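Local coordinates for NreA protein (Staphylococcus carnosus subsp. carnosus TM300, PDB 4IUH), which binds nitrate through a GAF domain and serves as the nitrate receptor of the staphylococcal nitrate regulation system, at residues G62-R67 with G136-R141. Numbering follows the deposited sequence.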
ATOM      1  N   GLY A  62      -2.120   1.461  12.211  1.00 25.48           N
ATOM      2  CA  GLY A  62      -0.883   1.116  12.888  1.00 25.99           C
ATOM      3  C   GLY A  62       0.243   2.073  12.551  1.00 25.02           C
ATOM      4  O   GLY A  62       1.419   1.756  12.742  1.00 24.83           O
ATOM      5  N   ASN A  63      -0.118   3.244  12.032  1.00 24.72           N
ATOM      6  CA  ASN A  63       0.858   4.286  11.735  1.00 24.38           C
ATOM      7  C   ASN A  63       1.572   4.738  13.002  1.00 27.35           C
ATOM      8  O   ASN A  63       0.967   4.792  14.068  1.00 30.19           O
ATOM      9  CB  ASN A  63       0.169   5.478  11.064  1.00 24.30           C
ATOM     10  CG  ASN A  63      -1.055   5.954  11.831  1.00 27.08           C
ATOM     11  OD1 ASN A  63      -2.040   5.228  11.953  1.00 27.33           O
ATOM     12  ND2 ASN A  63      -1.000   7.181  12.342  1.00 29.54           N
ATOM     13  N   ILE A  64       2.859   5.050  12.892  1.00 27.29           N
ATOM     14  CA  ILE A  64       3.610   5.516  14.056  1.00 30.49           C
ATOM     15  C   ILE A  64       3.640   7.043  14.160  1.00 32.43           C
ATOM     16  O   ILE A  64       3.937   7.595  15.220  1.00 35.92           O
ATOM     17  CB  ILE A  64       5.039   4.932  14.117  1.00 30.15           C
ATOM     18  CG1 ILE A  64       5.802   5.230  12.826  1.00 27.45           C
ATOM     19  CG2 ILE A  64       4.981   3.435  14.384  1.00 29.61           C
ATOM     20  CD1 ILE A  64       7.275   4.859  12.884  1.00 27.73           C
ATOM     21  N   ASN A  65       3.327   7.714  13.056  1.00 30.34           N
ATOM     22  CA  ASN A  65       3.108   9.157  13.063  1.00 32.37           C
ATOM     23  C   ASN A  65       2.102   9.542  11.988  1.00 30.60           C
ATOM     24  O   ASN A  65       1.453   8.672  11.404  1.00 28.22           O
ATOM     25  CB  ASN A  65       4.416   9.919  12.872  1.00 33.04           C
ATOM     26  CG  ASN A  65       5.185   9.449  11.662  1.00 29.62           C
ATOM     27  OD1 ASN A  65       4.829   9.763  10.524  1.00 27.64           O
ATOM     28  ND2 ASN A  65       6.248   8.687  11.897  1.00 29.28           N
ATOM     29  N   TYR A  66       1.971  10.837  11.721  1.00 32.11           N
ATOM     30  CA  TYR A  66       0.996  11.300  10.739  1.00 31.08           C
ATOM     31  C   TYR A  66       1.623  11.905   9.481  1.00 29.43           C
ATOM     32  O   TYR A  66       0.954  12.620   8.736  1.00 29.60           O
ATOM     33  CB  TYR A  66       0.015  12.292  11.373  1.00 34.67           C
ATOM     34  CG  TYR A  66      -0.893  11.674  12.416  1.00 36.41           C
ATOM     35  CD1 TYR A  66      -1.924  10.821  12.048  1.00 34.76           C
ATOM     36  CD2 TYR A  66      -0.727  11.953  13.769  1.00 40.17           C
ATOM     37  CE1 TYR A  66      -2.761  10.257  12.995  1.00 36.73           C
ATOM     38  CE2 TYR A  66      -1.559  11.392  14.722  1.00 42.19           C
ATOM     39  CZ  TYR A  66      -2.573  10.542  14.329  1.00 40.43           C
ATOM     40  OH  TYR A  66      -3.408   9.977  15.270  1.00 42.79           O
ATOM     41  N   ARG A  67       2.896  11.609   9.237  1.00 39.15           N
ATOM     42  CA  ARG A  67       3.586  12.163   8.074  1.00 39.03           C
ATOM     43  C   ARG A  67       3.044  11.636   6.745  1.00 35.50           C
ATOM     44  O   ARG A  67       3.158  12.306   5.716  1.00 33.94           O
ATOM     45  CB  ARG A  67       5.100  11.942   8.166  1.00 41.95           C
ATOM     46  CG  ARG A  67       5.793  12.883   9.149  1.00 44.25           C
ATOM     47  CD  ARG A  67       7.259  13.092   8.793  1.00 45.37           C
ATOM     48  NE  ARG A  67       8.045  11.876   8.965  1.00 46.31           N
ATOM     49  CZ  ARG A  67       8.678  11.550  10.089  1.00 47.87           C
ATOM     50  NH1 ARG A  67       8.618  12.356  11.146  1.00 48.98           N
ATOM     51  NH2 ARG A  67       9.371  10.420  10.159  1.00 47.79           N
ATOM     52  N   GLY A 136       2.709  -3.621   5.685  1.00 12.57           N
ATOM     53  CA  GLY A 136       4.105  -3.455   6.050  1.00 12.82           C
ATOM     54  C   GLY A 136       4.501  -3.970   7.426  1.00 14.75           C
ATOM     55  O   GLY A 136       3.662  -4.083   8.333  1.00 16.07           O
ATOM     56  N   GLN A 137       5.784  -4.293   7.569  1.00 15.29           N
ATOM     57  CA  GLN A 137       6.352  -4.709   8.850  1.00 17.51           C
ATOM     58  C   GLN A 137       7.434  -3.728   9.289  1.00 18.19           C
ATOM     59  O   GLN A 137       7.989  -2.994   8.473  1.00 16.95           O
ATOM     60  CB  GLN A 137       6.968  -6.113   8.759  1.00 18.42           C
ATOM     61  CG  GLN A 137       6.017  -7.233   8.362  1.00 18.39           C
ATOM     62  CD  GLN A 137       5.090  -7.655   9.491  1.00 20.29           C
ATOM     63  OE1 GLN A 137       4.457  -6.819  10.133  1.00 20.60           O
ATOM     64  NE2 GLN A 137       5.007  -8.961   9.734  1.00 21.96           N
ATOM     65  N   ARG A 138       7.732  -3.721  10.582  1.00 20.57           N
ATOM     66  CA  ARG A 138       8.843  -2.936  11.097  1.00 21.94           C
ATOM     67  C   ARG A 138       9.829  -3.831  11.841  1.00 24.33           C
ATOM     68  O   ARG A 138       9.547  -5.002  12.106  1.00 25.14           O
ATOM     69  CB  ARG A 138       8.340  -1.827  12.023  1.00 23.35           C
ATOM     70  CG  ARG A 138       7.368  -0.859  11.367  1.00 21.54           C
ATOM     71  CD  ARG A 138       6.894   0.211  12.341  1.00 23.54           C
ATOM     72  NE  ARG A 138       5.445   0.403  12.249  1.00 22.98           N
ATOM     73  CZ  ARG A 138       4.871   1.414  11.611  1.00 21.87           C
ATOM     74  NH1 ARG A 138       5.627   2.332  11.036  1.00 21.24           N
ATOM     75  NH2 ARG A 138       3.551   1.520  11.561  1.00 21.77           N
ATOM     76  N   GLU A 139      10.996  -3.271  12.147  1.00 25.75           N
ATOM     77  CA  GLU A 139      11.950  -3.886  13.061  1.00 28.80           C
ATOM     78  C   GLU A 139      12.340  -5.313  12.710  1.00 29.04           C
ATOM     79  O   GLU A 139      12.469  -6.159  13.590  1.00 31.60           O
ATOM     80  CB  GLU A 139      11.416  -3.829  14.488  1.00 31.58           C
ATOM     81  CG  GLU A 139      11.201  -2.417  14.977  1.00 32.33           C
ATOM     82  CD  GLU A 139      10.844  -2.363  16.439  1.00 35.88           C
ATOM     83  OE1 GLU A 139      11.390  -1.490  17.146  1.00 38.38           O
ATOM     84  OE2 GLU A 139      10.021  -3.192  16.883  1.00 36.54           O
ATOM     85  N   GLY A 140      12.521  -5.574  11.421  1.00 26.76           N
ATOM     86  CA  GLY A 140      13.049  -6.845  10.975  1.00 27.36           C
ATOM     87  C   GLY A 140      12.070  -8.000  10.929  1.00 27.17           C
ATOM     88  O   GLY A 140      12.443  -9.099  10.520  1.00 27.93           O
ATOM     89  N   ARG A 141      10.825  -7.761  11.337  1.00 26.53           N
ATOM     90  CA  ARG A 141       9.809  -8.816  11.330  1.00 26.70           C
ATOM     91  C   ARG A 141       9.474  -9.239   9.910  1.00 24.41           C
ATOM     92  O   ARG A 141       9.096  -8.413   9.093  1.00 21.98           O
ATOM     93  CB  ARG A 141       8.539  -8.363  12.047  1.00 26.80           C
ATOM     94  CG  ARG A 141       8.743  -8.047  13.509  1.00 29.71           C
ATOM     95  CD  ARG A 141       7.535  -7.350  14.125  1.00 29.90           C
ATOM     96  NE  ARG A 141       7.940  -6.664  15.346  1.00 32.57           N
ATOM     97  CZ  ARG A 141       7.993  -5.345  15.500  1.00 32.22           C
ATOM     98  NH1 ARG A 141       7.633  -4.536  14.517  1.00 29.23           N
ATOM     99  NH2 ARG A 141       8.393  -4.836  16.660  1.00 35.31           N
TER
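Arg138, near the end of the central strand 128-138 of the GAF-domain sheet, reaches across to Gly62 and Ile64 in the loop that leaves edge strand 54-61. The van der Waals part of the contact is the isoleucine side chain against the guanidinium. Ile64 CG2 sits over the centre of one guanidinium face, 3.4 Å from Arg138 CZ, while Ile64 CG1 and CD1 lie against the NH1 corner, with CD1 3.5 Å from Arg138 NH1. With chi1 at 55°, CG1 is wedged between the backbone N and the carbonyl carbon of Ile64, and both branches meet the same flat group. The arginine chain runs extended through chi2 and bends at chi3 (-135°). The two side chains pass alongside each other, running in opposite senses.

A salt bridge holds the NH1 end of the guanidinium: Glu113 OE2 pairs with Arg138 NH1 and also accepts a hydrogen bond from Ile64 N, so one carboxylate oxygen ties strand and loop together.

Two side-chain hydrogen bonds lie within the loop itself. Asn65 OD1 accepts from Arg67 N in an Asx turn (3.0 Å), the N-H lying in the carbonyl plane on a lone pair. Asn63 ND2 donates to Asn65 O at 3.0 Å, from well above that carbonyl's plane.

At the guanidinium edge, near its plane, Gly62 O is modelled very short, 2.4 Å from Arg138 NH2.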